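Local coordinates for protein beta-ketoacyl synthase (Burkholderia phymatum, PDB 4EWG) that probably acts as a 3-oxoacyl-[acyl-carrier-protein] synthase, a condensing enzyme of the thiolase-like superfamily, and binds calcium, at residues A[164-167]-A[168-172]; A[213-216]-A[217-220]; A[222-225]-A[226-229]; A[33-36]-A[37-40]. One frame throughout, in Å; residues are numbered along the deposited sequence.

Contact 1: A[164-167]-A[168-172]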
loop_
_atom_site.group_PDB
_atom_site.type_symbol
_atom_site.label_atom_id
_atom_site.label_comp_id
_atom_site.label_asym_id
_atom_site.label_seq_id
_atom_site.Cartn_x
_atom_site.Cartn_y
_atom_site.Cartn_z
ATOM N N THR A 164 -3.010 -0.277 2.095
ATOM C CA THR A 164 -2.135 -0.184 3.270
ATOM C C THR A 164 -1.465 -1.518 3.533
ATOM O O THR A 164 -1.542 -2.067 4.611
ATOM C CB THR A 164 -2.954 0.254 4.480
ATOM O OG1 THR A 164 -4.013 -0.683 4.698
ATOM C CG2 THR A 164 -3.552 1.644 4.217
ATOM N N SER A 165 -0.831 -2.070 2.514
ATOM C CA SER A 165 -0.110 -3.346 2.694
ATOM C C SER A 165 1.275 -3.080 3.267
ATOM O O SER A 165 2.228 -2.755 2.528
ATOM C CB SER A 165 -0.054 -4.151 1.411
ATOM O OG SER A 165 -1.302 -4.749 1.154
ATOM N N SER A 166 1.368 -3.175 4.601
ATOM C CA SER A 166 2.615 -2.825 5.334
ATOM C C SER A 166 2.889 -3.874 6.395
ATOM O O SER A 166 3.174 -3.570 7.559
ATOM C CB SER A 166 2.470 -1.442 5.961
ATOM O OG SER A 166 1.242 -1.286 6.661
ATOM N N ALA A 167 2.818 -5.120 5.980
ATOM C CA ALA A 167 2.993 -6.255 6.873
ATOM C C ALA A 167 2.095 -6.103 8.098
ATOM O O ALA A 167 0.862 -5.899 7.951
ATOM C CB ALA A 167 4.453 -6.384 7.250
ATOM N N CYS A 168 2.696 -6.157 9.279
ATOM C CA CYS A 168 2.005 -6.084 10.544
ATOM C C CYS A 168 1.203 -4.801 10.783
ATOM O O CYS A 168 0.303 -4.790 11.604
ATOM C CB CYS A 168 3.038 -6.144 11.714
ATOM S SG CYS A 168 4.553 -7.053 11.451
ATOM N N ALA A 169 1.577 -3.725 10.117
ATOM C CA ALA A 169 0.919 -2.418 10.299
ATOM C C ALA A 169 -0.264 -2.227 9.337
ATOM O O ALA A 169 -0.834 -1.156 9.273
ATOM C CB ALA A 169 1.942 -1.299 10.106
ATOM N N SER A 170 -0.642 -3.274 8.609
ATOM C CA SER A 170 -1.583 -3.130 7.467
ATOM C C SER A 170 -2.960 -2.654 7.957
ATOM O O SER A 170 -3.583 -1.701 7.409
ATOM C CB SER A 170 -1.720 -4.477 6.736
ATOM O OG SER A 170 -0.576 -4.802 5.980
ATOM N N GLY A 171 -3.424 -3.317 9.004
ATOM C CA GLY A 171 -4.756 -3.104 9.511
ATOM C C GLY A 171 -4.891 -1.802 10.266
ATOM O O GLY A 171 -5.946 -1.138 10.179
ATOM N N SER A 172 -3.838 -1.435 10.990
ATOM C CA SER A 172 -3.844 -0.184 11.757
ATOM C C SER A 172 -3.638 1.020 10.852
ATOM O O SER A 172 -4.268 2.049 11.057
ATOM C CB SER A 172 -2.813 -0.207 12.884
ATOM O OG SER A 172 -1.525 -0.629 12.417
#
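Ser170 is the residue on which the loop 164-167 closes, and hydrogen bonds account for most of the contact. Ser170 OG donates to Ala167 O at 2.7 Å and accepts from Ser166 N at 2.9 Å, so one hydroxyl bridges the amide of Ser166 and the carbonyl of Ala167; chi1 of -73° sets it beside its own backbone N. Ala167 O is gripped twice, since Ser170 N also reaches it, at 3.1 Å and from above the carbonyl plane. Ala169, the N-cap residue, sends its N to Ser166 O at 3.0 Å. At the start of the loop, Thr164 OG1 donates to Ser170 O at 2.9 Å.

Weaker contacts fill in the rest. Ser170 CA makes a CH...O approach to Thr164 O, 3.0 Å away. The methyl CB of Ala169 packs against Ser166 OG at 3.5 Å, while that hydroxyl bonds to Gln173.

Ala167 has positive phi (51°), which lets the chain reverse sharply into Cys168 ahead of helix 170-183. This strand-to-helix elbow resembles the nucleophile elbow of thiolase-fold condensing enzymes, where a cysteine occupies the equivalent place. The implication is a buried turn that bonds Ser166 N, Ser166 O and Ala167 O internally, Ser170 serving the first and last.

Contact 2: A[213-216]-A[217-220]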
loop_
_atom_site.group_PDB
_atom_site.type_symbol
_atom_site.label_atom_id
_atom_site.label_comp_id
_atom_site.label_asym_id
_atom_site.label_seq_id
_atom_site.Cartn_x
_atom_site.Cartn_y
_atom_site.Cartn_z
ATOM N N SER A 213 8.585 -18.802 18.250
ATOM C CA SER A 213 8.631 -19.812 19.309
ATOM C C SER A 213 8.848 -21.213 18.726
ATOM O O SER A 213 8.246 -21.551 17.694
ATOM C CB SER A 213 7.319 -19.813 20.080
ATOM O OG SER A 213 7.307 -20.827 21.083
ATOM N N THR A 214 9.681 -22.020 19.391
ATOM C CA THR A 214 9.954 -23.363 18.972
ATOM C C THR A 214 9.558 -24.392 20.055
ATOM O O THR A 214 10.043 -25.525 20.046
ATOM C CB THR A 214 11.437 -23.534 18.631
ATOM O OG1 THR A 214 12.187 -23.174 19.758
ATOM C CG2 THR A 214 11.859 -22.645 17.453
ATOM N N ARG A 215 8.659 -24.023 20.960
ATOM C CA ARG A 215 8.151 -24.990 21.921
ATOM C C ARG A 215 7.137 -25.886 21.241
ATOM O O ARG A 215 5.950 -25.820 21.508
ATOM C CB ARG A 215 7.582 -24.287 23.137
ATOM C CG ARG A 215 8.700 -23.748 23.998
ATOM C CD ARG A 215 8.181 -22.911 25.143
ATOM N NE ARG A 215 7.585 -23.740 26.205
ATOM C CZ ARG A 215 7.167 -23.274 27.382
ATOM N NH1 ARG A 215 7.256 -21.979 27.667
ATOM N NH2 ARG A 215 6.654 -24.108 28.275
ATOM N N ASN A 216 7.636 -26.751 20.363
ATOM C CA ASN A 216 6.789 -27.444 19.398
ATOM C C ASN A 216 5.853 -28.475 20.029
ATOM O O ASN A 216 4.819 -28.841 19.450
ATOM C CB ASN A 216 7.649 -28.025 18.271
ATOM C CG ASN A 216 8.265 -26.930 17.386
ATOM O OD1 ASN A 216 7.796 -25.788 17.365
ATOM N ND2 ASN A 216 9.257 -27.282 16.621
ATOM N N ASP A 217 6.185 -28.893 21.248
ATOM C CA ASP A 217 5.358 -29.806 21.999
ATOM C C ASP A 217 4.390 -29.169 22.990
ATOM O O ASP A 217 3.622 -29.876 23.626
ATOM C CB ASP A 217 6.265 -30.772 22.740
ATOM C CG ASP A 217 6.819 -31.839 21.818
ATOM O OD1 ASP A 217 6.596 -31.752 20.575
ATOM O OD2 ASP A 217 7.470 -32.763 22.327
ATOM N N GLU A 218 4.423 -27.859 23.136
ATOM C CA GLU A 218 3.592 -27.202 24.136
ATOM C C GLU A 218 2.842 -25.995 23.566
ATOM O O GLU A 218 3.043 -24.884 24.018
ATOM C CB GLU A 218 4.462 -26.773 25.312
ATOM C CG GLU A 218 5.107 -27.956 26.031
ATOM C CD GLU A 218 5.974 -27.513 27.194
ATOM O OE1 GLU A 218 6.950 -26.770 26.944
ATOM O OE2 GLU A 218 5.674 -27.903 28.351
ATOM N N PRO A 219 1.959 -26.228 22.579
ATOM C CA PRO A 219 1.237 -25.133 21.922
ATOM C C PRO A 219 0.349 -24.343 22.853
ATOM O O PRO A 219 0.134 -23.181 22.638
ATOM C CB PRO A 219 0.367 -25.865 20.871
ATOM C CG PRO A 219 0.268 -27.253 21.357
ATOM C CD PRO A 219 1.579 -27.538 22.021
ATOM N N HIS A 220 -0.228 -25.001 23.838
ATOM C CA HIS A 220 -1.049 -24.336 24.848
ATOM C C HIS A 220 -0.295 -23.379 25.735
ATOM O O HIS A 220 -0.908 -22.560 26.432
ATOM C CB HIS A 220 -1.776 -25.383 25.711
ATOM C CG HIS A 220 -0.859 -26.346 26.417
ATOM N ND1 HIS A 220 0.006 -27.156 25.753
ATOM C CD2 HIS A 220 -0.700 -26.631 27.765
ATOM C CE1 HIS A 220 0.680 -27.900 26.634
ATOM N NE2 HIS A 220 0.262 -27.580 27.858
#
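Arg215 and Glu218 join their charged ends across a type I beta turn that runs from one to the other. Glu218 N closes the turn on Arg215 O at 3.0 Å, with an N-H...O angle of 166°. Arg215 is also the centre of an inverse gamma turn, with Asn216 N weakly bonded to Thr214 O.

Both long side chains leave their backbones in the same way, with CG opposite the carbonyl carbon, and both stay extended through chi2; they differ beyond it. Arg215 folds at chi3 (75°), which swings NE and NH2 toward the acid, and Glu218 carries its carboxylate out to meet them. The grip is side-on and converges on a single oxygen: Arg215 NE lies 3.2 Å and Arg215 NH2 3.0 Å from Glu218 OE1. That oxygen sits almost exactly in the guanidinium plane, yet both nitrogens reach it from the same face of the carboxylate, out of its plane. The two flat groups are turned 53° apart, so this is not a coplanar bidentate pair using both oxygens.

At the corner, Asn216 turns its amide away from the salt bridge: OD1 accepts from Arg52 N and ND2 donates to His50 O. Asp217 OD1 folds back to within 3.4 Å of Asn216 C, the carbonyl carbon of the peptide bond before it.

The chemistry implies a surface turn fastened twice, by its backbone bond and by an ion pair between its end residues. Negative charge would probably be drawn toward OE1, the oxygen that takes both donors.

Contact 3: A[222-225]-A[226-229]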
loop_
_atom_site.group_PDB
_atom_site.type_symbol
_atom_site.label_atom_id
_atom_site.label_comp_id
_atom_site.label_asym_id
_atom_site.label_seq_id
_atom_site.Cartn_x
_atom_site.Cartn_y
_atom_site.Cartn_z
ATOM N N THR A 222 2.367 -21.288 24.704
ATOM C CA THR A 222 3.128 -20.310 23.920
ATOM C C THR A 222 2.168 -19.727 22.862
ATOM O O THR A 222 1.298 -20.456 22.356
ATOM C CB THR A 222 4.382 -20.988 23.279
ATOM O OG1 THR A 222 5.207 -20.018 22.653
ATOM C CG2 THR A 222 3.973 -22.096 22.231
ATOM N N PRO A 223 2.318 -18.438 22.528
ATOM C CA PRO A 223 3.345 -17.463 22.925
ATOM C C PRO A 223 3.031 -16.854 24.279
ATOM O O PRO A 223 1.975 -17.116 24.830
ATOM C CB PRO A 223 3.254 -16.415 21.832
ATOM C CG PRO A 223 1.784 -16.430 21.443
ATOM C CD PRO A 223 1.335 -17.845 21.604
ATOM N N ARG A 224 3.959 -16.051 24.796
ATOM C CA ARG A 224 3.908 -15.580 26.169
ATOM C C ARG A 224 4.330 -14.108 26.268
ATOM O O ARG A 224 5.378 -13.793 26.825
ATOM C CB ARG A 224 4.844 -16.431 27.061
ATOM C CG ARG A 224 4.755 -17.935 26.880
ATOM C CD ARG A 224 5.726 -18.676 27.819
ATOM N NE ARG A 224 5.416 -18.479 29.229
ATOM C CZ ARG A 224 4.513 -19.172 29.910
ATOM N NH1 ARG A 224 4.315 -18.903 31.193
ATOM N NH2 ARG A 224 3.807 -20.137 29.338
ATOM N N PRO A 225 3.506 -13.201 25.754
ATOM C CA PRO A 225 3.910 -11.809 25.747
ATOM C C PRO A 225 4.340 -11.287 27.118
ATOM O O PRO A 225 3.654 -11.521 28.111
ATOM C CB PRO A 225 2.654 -11.071 25.259
ATOM C CG PRO A 225 1.924 -12.079 24.484
ATOM C CD PRO A 225 2.166 -13.382 25.190
ATOM N N PHE A 226 5.487 -10.606 27.147
ATOM C CA PHE A 226 6.054 -9.974 28.367
ATOM C C PHE A 226 6.489 -10.961 29.459
ATOM O O PHE A 226 6.883 -10.558 30.531
ATOM C CB PHE A 226 5.108 -8.913 28.931
ATOM C CG PHE A 226 4.639 -7.936 27.904
ATOM C CD1 PHE A 226 5.514 -7.011 27.371
ATOM C CD2 PHE A 226 3.335 -7.982 27.424
ATOM C CE1 PHE A 226 5.103 -6.127 26.407
ATOM C CE2 PHE A 226 2.898 -7.095 26.463
ATOM C CZ PHE A 226 3.789 -6.164 25.944
ATOM N N ASP A 227 6.450 -12.248 29.158
ATOM C CA ASP A 227 6.785 -13.280 30.130
ATOM C C ASP A 227 8.295 -13.607 30.110
ATOM O O ASP A 227 8.939 -13.616 29.054
ATOM C CB ASP A 227 5.969 -14.542 29.823
ATOM C CG ASP A 227 6.050 -15.570 30.936
ATOM O OD1 ASP A 227 5.354 -15.384 31.954
ATOM O OD2 ASP A 227 6.817 -16.546 30.779
ATOM N N ALA A 228 8.828 -13.914 31.282
ATOM C CA ALA A 228 10.269 -14.206 31.442
ATOM C C ALA A 228 10.679 -15.464 30.715
ATOM O O ALA A 228 11.845 -15.655 30.459
ATOM C CB ALA A 228 10.618 -14.359 32.910
ATOM N N LYS A 229 9.725 -16.340 30.418
ATOM C CA LYS A 229 10.043 -17.618 29.797
ATOM C C LYS A 229 9.642 -17.657 28.338
ATOM O O LYS A 229 9.684 -18.697 27.718
ATOM C CB LYS A 229 9.377 -18.793 30.586
ATOM C CG LYS A 229 9.929 -19.014 32.001
ATOM C CD LYS A 229 11.454 -18.967 32.020
ATOM C CE LYS A 229 12.076 -19.516 33.306
ATOM N NZ LYS A 229 11.926 -18.546 34.426
HETATM O O HOH W 1 6.964 -18.017 33.079
#
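Arg224 to Asp227 form a type II beta turn, closed by Asp227 N on Arg224 O at 3.0 Å, with Phe226 in the positive-phi third position.

The end residues also meet through their side chains. Arg224 NE points almost straight at Asp227 OD2, 2.8 Å away with an N-H...O angle of 174°, and meets it from above the carboxylate plane; NH1 adds only a weak, long bond to the same oxygen. A bend at chi3 of Arg224 brings NE round, while Asp227 holds CG opposite its backbone N (chi1 -169°), leaning over the turn. The guanidinium and carboxylate planes stand 73° apart. From the opposite face, Lys229 N donates to Asp227 OD2 at 2.9 Å, making an Asx turn. Water 1 donates to OD2 as well. Pro225 CB rests 3.8 Å from Phe226 CD2.

The second carboxylate oxygen, Asp227 OD1, accepts from the backbone N of Thr368 and of Glu369, and Arg224 NH2 bonds to Leu221 O. The turn sits in the long loop between helix 200-207 and strand 238-246, with Pro225 and Phe226 packed on helix 310-324 and the Phe226 ring meeting Tyr379 of strand 378-379.

Contact 4: A[33-36]-A[37-40]; sequences GRNA and VRRM
The Arg38 guanidinium meets Asn35 O at its edge, in its plane, where Arg38 NH1 makes a weak 3.4 Å hydrogen bond. Arg38 NH1 donates more firmly to the carbonyl O of Val37, at 2.8 Å and again within the guanidinium plane, although it stands above the plane of that carbonyl. Ala36 C comes within 3.3 Å of Arg38 NH1, obliquely. NH2 donates to water 3, whose bond onward to Asn35 O is weak.

The second flat group is the Asn35 amide. Asn35 OD1 takes the backbone N of Val37 at 3.0 Å; the donor stands 64° out of the amide plane, well off any lone-pair direction. Water 2 also donates to OD1 and links it to Val37 O. With chi1 at 72°, the amide of Asn35 is folded forward over its own backbone, and it crosses the Val37 side chain so that Val37 CG2 lies 3.6 Å from Asn35 ND2. The nitrogen is held beyond the contact by Pro219 O.

Arg38 reaches back by bending at chi2 (-72°), which curls the chain back so that NH1 lies by the Ala36-Val37 peptide.

An asparagine side-chain oxygen accepting from the backbone N two residues on has the pattern of an Asx turn. Here it lies between helix 23-32 and the short strand 38-39, which pairs antiparallel with strand 53-54 in a small two-stranded sheet separate from the large mixed sheet of the thiolase-like fold.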
loop_
_atom_site.group_PDB
_atom_site.type_symbol
_atom_site.label_atom_id
_atom_site.label_comp_id
_atom_site.label_asym_id
_atom_site.label_seq_id
_atom_site.Cartn_x
_atom_site.Cartn_y
_atom_site.Cartn_z
ATOM N N GLY A 33 -9.899 -19.036 28.462
ATOM C CA GLY A 33 -8.439 -19.014 28.727
ATOM C C GLY A 33 -7.524 -20.013 28.012
ATOM O O GLY A 33 -6.409 -20.234 28.457
ATOM N N ARG A 34 -7.980 -20.627 26.918
ATOM C CA ARG A 34 -7.105 -21.460 26.098
ATOM C C ARG A 34 -6.764 -20.684 24.866
ATOM O O ARG A 34 -7.607 -20.003 24.314
ATOM C CB ARG A 34 -7.783 -22.757 25.701
ATOM N N ASN A 35 -5.519 -20.767 24.419
ATOM C CA ASN A 35 -5.151 -20.128 23.190
ATOM C C ASN A 35 -5.578 -20.964 21.990
ATOM O O ASN A 35 -6.081 -22.078 22.132
ATOM C CB ASN A 35 -3.647 -19.772 23.165
ATOM C CG ASN A 35 -2.752 -20.971 23.028
ATOM O OD1 ASN A 35 -3.168 -22.032 22.559
ATOM N ND2 ASN A 35 -1.490 -20.797 23.413
ATOM N N ALA A 36 -5.405 -20.397 20.799
ATOM C CA ALA A 36 -5.774 -21.080 19.559
ATOM C C ALA A 36 -4.539 -21.626 18.842
ATOM O O ALA A 36 -4.571 -21.837 17.644
ATOM C CB ALA A 36 -6.529 -20.136 18.641
ATOM N N VAL A 37 -3.470 -21.881 19.591
ATOM C CA VAL A 37 -2.221 -22.387 19.006
ATOM C C VAL A 37 -2.268 -23.921 18.834
ATOM O O VAL A 37 -2.808 -24.634 19.682
ATOM C CB VAL A 37 -1.025 -21.999 19.863
ATOM C CG1 VAL A 37 0.250 -22.596 19.310
ATOM C CG2 VAL A 37 -0.898 -20.493 19.914
ATOM N N ARG A 38 -1.753 -24.414 17.709
ATOM C CA ARG A 38 -1.725 -25.849 17.446
ATOM C C ARG A 38 -0.387 -26.261 16.831
ATOM O O ARG A 38 0.324 -25.426 16.276
ATOM C CB ARG A 38 -2.841 -26.222 16.463
ATOM C CG ARG A 38 -4.232 -25.792 16.899
ATOM C CD ARG A 38 -4.739 -26.641 18.073
ATOM N NE ARG A 38 -6.104 -26.288 18.469
ATOM C CZ ARG A 38 -6.466 -25.327 19.323
ATOM N NH1 ARG A 38 -5.581 -24.547 19.914
ATOM N NH2 ARG A 38 -7.753 -25.131 19.577
ATOM N N ARG A 39 -0.055 -27.551 16.956
ATOM C CA ARG A 39 1.087 -28.113 16.268
ATOM C C ARG A 39 0.711 -28.155 14.777
ATOM O O ARG A 39 -0.472 -28.316 14.414
ATOM C CB ARG A 39 1.482 -29.494 16.842
ATOM N N MET A 40 1.698 -27.947 13.913
ATOM C CA MET A 40 1.475 -27.940 12.455
ATOM C C MET A 40 2.324 -29.006 11.785
ATOM O O MET A 40 3.368 -28.695 11.184
ATOM C CB MET A 40 1.840 -26.570 11.878
ATOM C CG MET A 40 1.030 -25.412 12.454
ATOM S SD MET A 40 -0.729 -25.485 11.980
ATOM C CE MET A 40 -0.609 -25.323 10.200
HETATM O O HOH W 2 -3.434 -25.099 22.613
HETATM O O HOH W 3 -9.169 -22.518 20.657
#

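Overall arrangement
From the N terminus, contact 4 comes first, joining helix 23-32 to strand 38-39. Contact 1 follows, turning the chain from strand 161-163 of the large sheet into helix 170-183; contacts 2 and 3 then shape the loop between helix 200-207 and strand 238-246. Each closes only its own local turn, so the four run in series, and none nests or crosses. Contacts 2, 3 and 4 form one cluster: Ser213 OG lies 2.7 Å from Thr222 OG1, and Asn35 ND2 lies 3.0 Å from Pro219 O, tying the loop before strand 38-39 to the long loop. Contact 1 stands apart, nearer the chain's centre, its nearest atoms about 14 Å from contacts 2 and 3.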